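Local coordinates for protein alpha-1,3-glucanase (Paenibacillus glycanilyticus, PDB 6K0P) that probably hydrolyses the alpha-1,3-glucosidic bonds of alpha-1,3-glucan as a glycoside hydrolase of family 87, at residues A[191-200]-A[212-223]. The protein carries 1 engineered substitution. Numbering follows the deposited sequence.
With GLC (alpha-D-glucopyranose), chain D.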
ATOM      1  N   SER A 191      17.109 -25.951  -9.184  1.00 13.44           N
ATOM      2  CA  SER A 191      16.428 -27.161  -9.622  1.00 12.76           C
ATOM      3  C   SER A 191      15.971 -27.934  -8.395  1.00 12.67           C
ATOM      4  O   SER A 191      16.247 -27.552  -7.258  1.00 14.49           O
ATOM      5  CB  SER A 191      17.374 -28.043 -10.436  1.00 13.78           C
ATOM      6  OG  SER A 191      18.295 -28.670  -9.557  1.00 16.12           O
ATOM      7  N   ALA A 192      15.287 -29.056  -8.642  1.00 14.36           N
ATOM      8  CA  ALA A 192      14.834 -29.911  -7.548  1.00 14.51           C
ATOM      9  C   ALA A 192      15.976 -30.341  -6.631  1.00 18.10           C
ATOM     10  O   ALA A 192      15.743 -30.619  -5.451  1.00 19.97           O
ATOM     11  CB  ALA A 192      14.094 -31.130  -8.099  1.00 14.17           C
ATOM     12  N   SER A 193      17.209 -30.400  -7.133  1.00 17.93           N
ATOM     13  CA  SER A 193      18.329 -30.824  -6.294  1.00 23.58           C
ATOM     14  C   SER A 193      19.414 -29.767  -6.138  1.00 27.90           C
ATOM     15  O   SER A 193      20.457 -30.055  -5.540  1.00 29.73           O
ATOM     16  CB  SER A 193      18.946 -32.130  -6.795  1.00 26.52           C
ATOM     17  OG  SER A 193      19.443 -31.956  -8.104  1.00 26.37           O
ATOM     18  N   LYS A 194      19.207 -28.556  -6.652  1.00 16.81           N
ATOM     19  CA  LYS A 194      20.178 -27.477  -6.495  1.00 15.88           C
ATOM     20  C   LYS A 194      19.451 -26.273  -5.915  1.00 17.25           C
ATOM     21  O   LYS A 194      18.599 -25.674  -6.580  1.00 16.77           O
ATOM     22  CB  LYS A 194      20.863 -27.133  -7.816  1.00 15.60           C
ATOM     23  CG  LYS A 194      21.987 -26.115  -7.648  1.00 17.24           C
ATOM     24  CD  LYS A 194      22.676 -25.793  -8.966  1.00 16.56           C
ATOM     25  CE  LYS A 194      23.258 -27.041  -9.623  1.00 19.31           C
ATOM     26  NZ  LYS A 194      23.974 -26.717 -10.883  1.00 17.64           N
ATOM     27  N   SER A 195      19.778 -25.928  -4.676  1.00 16.92           N
ATOM     28  CA  SER A 195      19.074 -24.863  -3.990  1.00 18.01           C
ATOM     29  C   SER A 195      19.500 -23.495  -4.523  1.00 15.24           C
ATOM     30  O   SER A 195      20.480 -23.353  -5.264  1.00 14.81           O
ATOM     31  CB  SER A 195      19.372 -24.920  -2.498  1.00 17.49           C
ATOM     32  OG  SER A 195      20.720 -24.554  -2.278  1.00 20.28           O
ATOM     33  N   ILE A 196      18.737 -22.470  -4.125  1.00 15.54           N
ATOM     34  CA  ILE A 196      19.103 -21.089  -4.439  1.00 15.83           C
ATOM     35  C   ILE A 196      20.520 -20.777  -3.955  1.00 14.48           C
ATOM     36  O   ILE A 196      21.342 -20.227  -4.697  1.00 14.72           O
ATOM     37  CB  ILE A 196      18.064 -20.117  -3.849  1.00 15.08           C
ATOM     38  CG1 ILE A 196      16.691 -20.345  -4.491  1.00 14.28           C
ATOM     39  CG2 ILE A 196      18.517 -18.672  -4.028  1.00 16.10           C
ATOM     40  CD1 ILE A 196      15.538 -19.647  -3.769  1.00 15.93           C
ATOM     41  N   ASP A 197      20.829 -21.132  -2.701  1.00 17.53           N
ATOM     42  CA  ASP A 197      22.174 -20.884  -2.181  1.00 16.84           C
ATOM     43  C   ASP A 197      23.239 -21.623  -2.988  1.00 15.73           C
ATOM     44  O   ASP A 197      24.324 -21.082  -3.230  1.00 16.35           O
ATOM     45  CB  ASP A 197      22.267 -21.287  -0.709  1.00 20.40           C
ATOM     46  CG  ASP A 197      22.037 -20.117   0.247  1.00 25.41           C
ATOM     47  OD1 ASP A 197      22.343 -18.948  -0.103  1.00 23.64           O
ATOM     48  OD2 ASP A 197      21.589 -20.383   1.380  1.00 24.22           O
ATOM     49  N   GLN A 198      22.961 -22.868  -3.393  1.00 17.40           N
ATOM     50  CA  GLN A 198      23.941 -23.627  -4.170  1.00 15.06           C
ATOM     51  C   GLN A 198      24.141 -23.026  -5.557  1.00 15.24           C
ATOM     52  O   GLN A 198      25.273 -22.964  -6.060  1.00 15.27           O
ATOM     53  CB  GLN A 198      23.528 -25.097  -4.253  1.00 19.32           C
ATOM     54  CG  GLN A 198      23.617 -25.822  -2.917  1.00 24.11           C
ATOM     55  CD  GLN A 198      23.063 -27.230  -2.976  1.00 31.45           C
ATOM     56  OE1 GLN A 198      22.044 -27.489  -3.623  1.00 24.35           O
ATOM     57  NE2 GLN A 198      23.731 -28.152  -2.291  1.00 33.47           N
ATOM     58  N   ALA A 199      23.055 -22.578  -6.192  1.00 16.20           N
ATOM     59  CA  ALA A 199      23.176 -21.915  -7.486  1.00 14.24           C
ATOM     60  C   ALA A 199      23.990 -20.632  -7.370  1.00 14.54           C
ATOM     61  O   ALA A 199      24.818 -20.334  -8.240  1.00 12.17           O
ATOM     62  CB  ALA A 199      21.789 -21.629  -8.063  1.00 13.83           C
ATOM     63  N   LEU A 200      23.784 -19.873  -6.288  1.00 13.19           N
ATOM     64  CA  LEU A 200      24.532 -18.633  -6.094  1.00 12.59           C
ATOM     65  C   LEU A 200      26.012 -18.900  -5.847  1.00 13.86           C
ATOM     66  O   LEU A 200      26.863 -18.138  -6.314  1.00 14.43           O
ATOM     67  CB  LEU A 200      23.929 -17.818  -4.948  1.00 12.53           C
ATOM     68  CG  LEU A 200      22.642 -17.082  -5.322  1.00 13.78           C
ATOM     69  CD1 LEU A 200      21.957 -16.590  -4.064  1.00 13.40           C
ATOM     70  CD2 LEU A 200      22.916 -15.913  -6.255  1.00 13.97           C
ATOM     71  N   ILE A 212      21.588 -16.291 -11.496  1.00 10.76           N
ATOM     72  CA  ILE A 212      20.849 -17.536 -11.358  1.00 10.40           C
ATOM     73  C   ILE A 212      19.470 -17.382 -11.976  1.00 10.85           C
ATOM     74  O   ILE A 212      18.933 -16.274 -12.087  1.00 11.83           O
ATOM     75  CB  ILE A 212      20.734 -18.019  -9.895  1.00 10.68           C
ATOM     76  CG1 ILE A 212      19.842 -17.086  -9.067  1.00 11.62           C
ATOM     77  CG2 ILE A 212      22.117 -18.167  -9.273  1.00 11.92           C
ATOM     78  CD1 ILE A 212      19.436 -17.676  -7.700  1.00 12.31           C
ATOM     79  N   TYR A 213      18.913 -18.513 -12.394  1.00 10.53           N
ATOM     80  CA  TYR A 213      17.552 -18.600 -12.894  1.00  9.65           C
ATOM     81  C   TYR A 213      16.768 -19.500 -11.957  1.00  9.19           C
ATOM     82  O   TYR A 213      17.231 -20.591 -11.602  1.00 11.25           O
ATOM     83  CB  TYR A 213      17.538 -19.198 -14.303  1.00  9.95           C
ATOM     84  CG  TYR A 213      16.156 -19.513 -14.822  1.00 10.93           C
ATOM     85  CD1 TYR A 213      15.266 -18.495 -15.164  1.00 10.05           C
ATOM     86  CD2 TYR A 213      15.738 -20.834 -14.976  1.00 12.01           C
ATOM     87  CE1 TYR A 213      13.995 -18.793 -15.648  1.00 10.03           C
ATOM     88  CE2 TYR A 213      14.478 -21.132 -15.471  1.00 10.90           C
ATOM     89  CZ  TYR A 213      13.616 -20.114 -15.798  1.00 11.00           C
ATOM     90  OH  TYR A 213      12.369 -20.439 -16.288  1.00 11.22           O
ATOM     91  N   ILE A 214      15.588 -19.040 -11.551  1.00 10.55           N
ATOM     92  CA  ILE A 214      14.723 -19.812 -10.669  1.00 11.76           C
ATOM     93  C   ILE A 214      13.490 -20.218 -11.469  1.00 10.14           C
ATOM     94  O   ILE A 214      12.667 -19.357 -11.821  1.00 10.36           O
ATOM     95  CB  ILE A 214      14.349 -19.039  -9.401  1.00 10.69           C
ATOM     96  CG1 ILE A 214      15.597 -18.415  -8.774  1.00  9.74           C
ATOM     97  CG2 ILE A 214      13.668 -19.971  -8.405  1.00 10.88           C
ATOM     98  CD1 ILE A 214      15.343 -17.660  -7.451  1.00 12.96           C
ATOM     99  N   PRO A 215      13.333 -21.494 -11.794  1.00 10.78           N
ATOM    100  CA  PRO A 215      12.259 -21.916 -12.699  1.00 11.62           C
ATOM    101  C   PRO A 215      10.890 -21.778 -12.055  1.00 10.68           C
ATOM    102  O   PRO A 215      10.741 -21.482 -10.867  1.00 10.94           O
ATOM    103  CB  PRO A 215      12.561 -23.398 -12.954  1.00 13.27           C
ATOM    104  CG  PRO A 215      13.947 -23.627 -12.475  1.00 17.40           C
ATOM    105  CD  PRO A 215      14.223 -22.601 -11.412  1.00 12.22           C
ATOM    106  N   ALA A 216       9.868 -22.027 -12.871  1.00 11.36           N
ATOM    107  CA  ALA A 216       8.519 -22.152 -12.340  1.00 12.38           C
ATOM    108  C   ALA A 216       8.502 -23.199 -11.237  1.00 10.87           C
ATOM    109  O   ALA A 216       9.177 -24.233 -11.327  1.00 12.82           O
ATOM    110  CB  ALA A 216       7.568 -22.571 -13.465  1.00 13.18           C
ATOM    111  N   GLY A 217       7.741 -22.923 -10.179  1.00 11.59           N
ATOM    112  CA  GLY A 217       7.622 -23.863  -9.088  1.00 11.49           C
ATOM    113  C   GLY A 217       7.546 -23.181  -7.744  1.00 12.28           C
ATOM    114  O   GLY A 217       7.496 -21.951  -7.678  1.00 12.99           O
ATOM    115  N   GLU A 218       7.520 -23.965  -6.673  1.00 11.57           N
ATOM    116  CA  GLU A 218       7.589 -23.448  -5.317  1.00 12.14           C
ATOM    117  C   GLU A 218       8.935 -23.832  -4.734  1.00 16.15           C
ATOM    118  O   GLU A 218       9.293 -25.016  -4.715  1.00 19.25           O
ATOM    119  CB  GLU A 218       6.480 -24.030  -4.446  1.00 13.09           C
ATOM    120  CG  GLU A 218       5.068 -23.675  -4.881  1.00 12.90           C
ATOM    121  CD  GLU A 218       4.045 -24.206  -3.896  1.00 17.57           C
ATOM    122  OE1 GLU A 218       4.441 -24.516  -2.752  1.00 21.23           O
ATOM    123  OE2 GLU A 218       2.859 -24.291  -4.254  1.00 22.87           O
ATOM    124  N   TRP A 219       9.667 -22.837  -4.245  1.00 12.27           N
ATOM    125  CA  TRP A 219      11.048 -23.011  -3.810  1.00 11.87           C
ATOM    126  C   TRP A 219      11.164 -22.467  -2.398  1.00 13.70           C
ATOM    127  O   TRP A 219      10.864 -21.292  -2.161  1.00 12.92           O
ATOM    128  CB  TRP A 219      11.984 -22.265  -4.762  1.00 12.85           C
ATOM    129  CG  TRP A 219      11.748 -22.674  -6.182  1.00 10.28           C
ATOM    130  CD1 TRP A 219      11.032 -21.998  -7.132  1.00 11.95           C
ATOM    131  CD2 TRP A 219      12.188 -23.889  -6.796  1.00 11.71           C
ATOM    132  NE1 TRP A 219      11.021 -22.714  -8.303  1.00 12.03           N
ATOM    133  CE2 TRP A 219      11.729 -23.874  -8.125  1.00 12.81           C
ATOM    134  CE3 TRP A 219      12.940 -24.981  -6.353  1.00 13.68           C
ATOM    135  CZ2 TRP A 219      11.987 -24.910  -9.016  1.00 15.15           C
ATOM    136  CZ3 TRP A 219      13.200 -26.015  -7.245  1.00 15.70           C
ATOM    137  CH2 TRP A 219      12.727 -25.967  -8.557  1.00 16.66           C
ATOM    138  N   THR A 220      11.579 -23.315  -1.463  1.00 13.77           N
ATOM    139  CA  THR A 220      11.656 -22.889  -0.073  1.00 12.82           C
ATOM    140  C   THR A 220      12.717 -21.810   0.087  1.00 12.91           C
ATOM    141  O   THR A 220      13.851 -21.956  -0.386  1.00 14.61           O
ATOM    142  CB  THR A 220      12.002 -24.078   0.818  1.00 15.08           C
ATOM    143  OG1 THR A 220      10.888 -24.976   0.859  1.00 16.77           O
ATOM    144  CG2 THR A 220      12.324 -23.612   2.247  1.00 14.91           C
ATOM    145  N   ILE A 221      12.344 -20.718   0.738  1.00 11.32           N
ATOM    146  CA  ILE A 221      13.304 -19.768   1.280  1.00 12.70           C
ATOM    147  C   ILE A 221      13.166 -19.831   2.799  1.00 12.39           C
ATOM    148  O   ILE A 221      12.220 -19.296   3.390  1.00 13.22           O
ATOM    149  CB  ILE A 221      13.140 -18.354   0.706  1.00 12.44           C
ATOM    150  CG1 ILE A 221      11.687 -17.874   0.737  1.00 13.11           C
ATOM    151  CG2 ILE A 221      13.651 -18.316  -0.732  1.00 14.82           C
ATOM    152  CD1 ILE A 221      11.551 -16.386   0.414  1.00 17.21           C
ATOM    153  N   ASN A 222      14.091 -20.544   3.443  1.00 13.52           N
ATOM    154  CA  ASN A 222      14.053 -20.694   4.893  1.00 12.23           C
ATOM    155  C   ASN A 222      15.168 -19.919   5.576  1.00 13.78           C
ATOM    156  O   ASN A 222      15.470 -20.165   6.748  1.00 16.62           O
ATOM    157  CB  ASN A 222      14.054 -22.167   5.311  1.00 15.78           C
ATOM    158  CG  ASN A 222      15.321 -22.896   4.914  1.00 21.34           C
ATOM    159  OD1 ASN A 222      16.318 -22.285   4.534  1.00 21.73           O
ATOM    160  ND2 ASN A 222      15.285 -24.221   5.001  1.00 26.03           N
ATOM    161  N   SER A 223      15.779 -18.983   4.862  1.00 12.40           N
ATOM    162  CA  SER A 223      16.890 -18.217   5.396  1.00 12.76           C
ATOM    163  C   SER A 223      16.941 -16.889   4.672  1.00 11.82           C
ATOM    164  O   SER A 223      16.248 -16.673   3.673  1.00 12.58           O
ATOM    165  CB  SER A 223      18.200 -18.959   5.169  1.00 14.84           C
ATOM    166  OG  SER A 223      18.465 -19.034   3.773  1.00 15.19           O
TER
HETATM  167  C1  GLC D   1       0.329 -22.031  -3.512  1.00 23.91           C
HETATM  168  C2  GLC D   1      -0.208 -21.836  -2.108  1.00 24.29           C
HETATM  169  C3  GLC D   1      -1.720 -22.032  -1.938  1.00 21.51           C
HETATM  170  C4  GLC D   1      -2.414 -21.374  -3.087  1.00 21.82           C
HETATM  171  C5  GLC D   1      -1.905 -22.003  -4.349  1.00 21.95           C
HETATM  172  C6  GLC D   1      -2.651 -21.524  -5.587  1.00 20.77           C
HETATM  173  O1  GLC D   1       0.491 -23.349  -3.748  1.00 21.72           O
HETATM  174  O2  GLC D   1       0.532 -22.644  -1.230  1.00 23.33           O
HETATM  175  O3  GLC D   1      -2.147 -21.269  -0.843  1.00 19.87           O
HETATM  176  O4  GLC D   1      -3.787 -21.609  -2.976  1.00 19.15           O
HETATM  177  O5  GLC D   1      -0.586 -21.560  -4.472  1.00 23.97           O
HETATM  178  O6  GLC D   1      -2.603 -20.132  -5.782  1.00 20.69           O
HETATM  179  O   HOH W   1      16.132 -22.815  -2.087  1.00 24.29           O
HETATM  180  O   HOH W   2      21.101 -18.713   3.241  1.00 16.71           O
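Ile-196, at the start of helix 196-204, packs its CD1 on Ile-221 CG2 (3.8 Å) and the more distant CD1 of Ile-214, where the helix lies against strands 211-214 and 217-220 at the N-terminal end of a right-handed parallel beta-helix, the pectate-lyase-like fold of this family. Helix segment 196-200 runs roughly antiparallel to strand 212-214, at 156°. Ile-212 meets it with both branches: CD1 lies against Ile-196 CG2, the two side chains crossing at about a right angle, while CG2 packs on Ala-199 CB (3.7 Å) and Leu-200 CD2. With CG1 set between backbone N and carbonyl carbon (chi1 68°), CG2 falls beside the backbone N, facing Ala-199. Leu-244 of the next coil backs Ile-196, Ile-214 and Ile-221.

Farther along, Trp-219 brings CZ3 to 3.4 Å from Ser-191 O, obliquely, with Ala-192 N at the ring edge. Replacing the indole by an alanine is likely to leave the backbone of Ser-191 and Ala-192 without this neighbour and Pro-215 O without the NE1 donor. Polar links across the contact pass through water: one is held by Thr-220 O and, weakly, by Ile-196 N; another bridges Asp-197 OD2 and Ser-223 OG. Ser-195 and Gln-198 cap the helix in a capping box, Gln-198 N giving to Ser-195 OG. Beside Trp-219 on strand 217-220, extended Glu-218 reaches a bound glucose, whose O1 donates to OE2 at 2.6 Å.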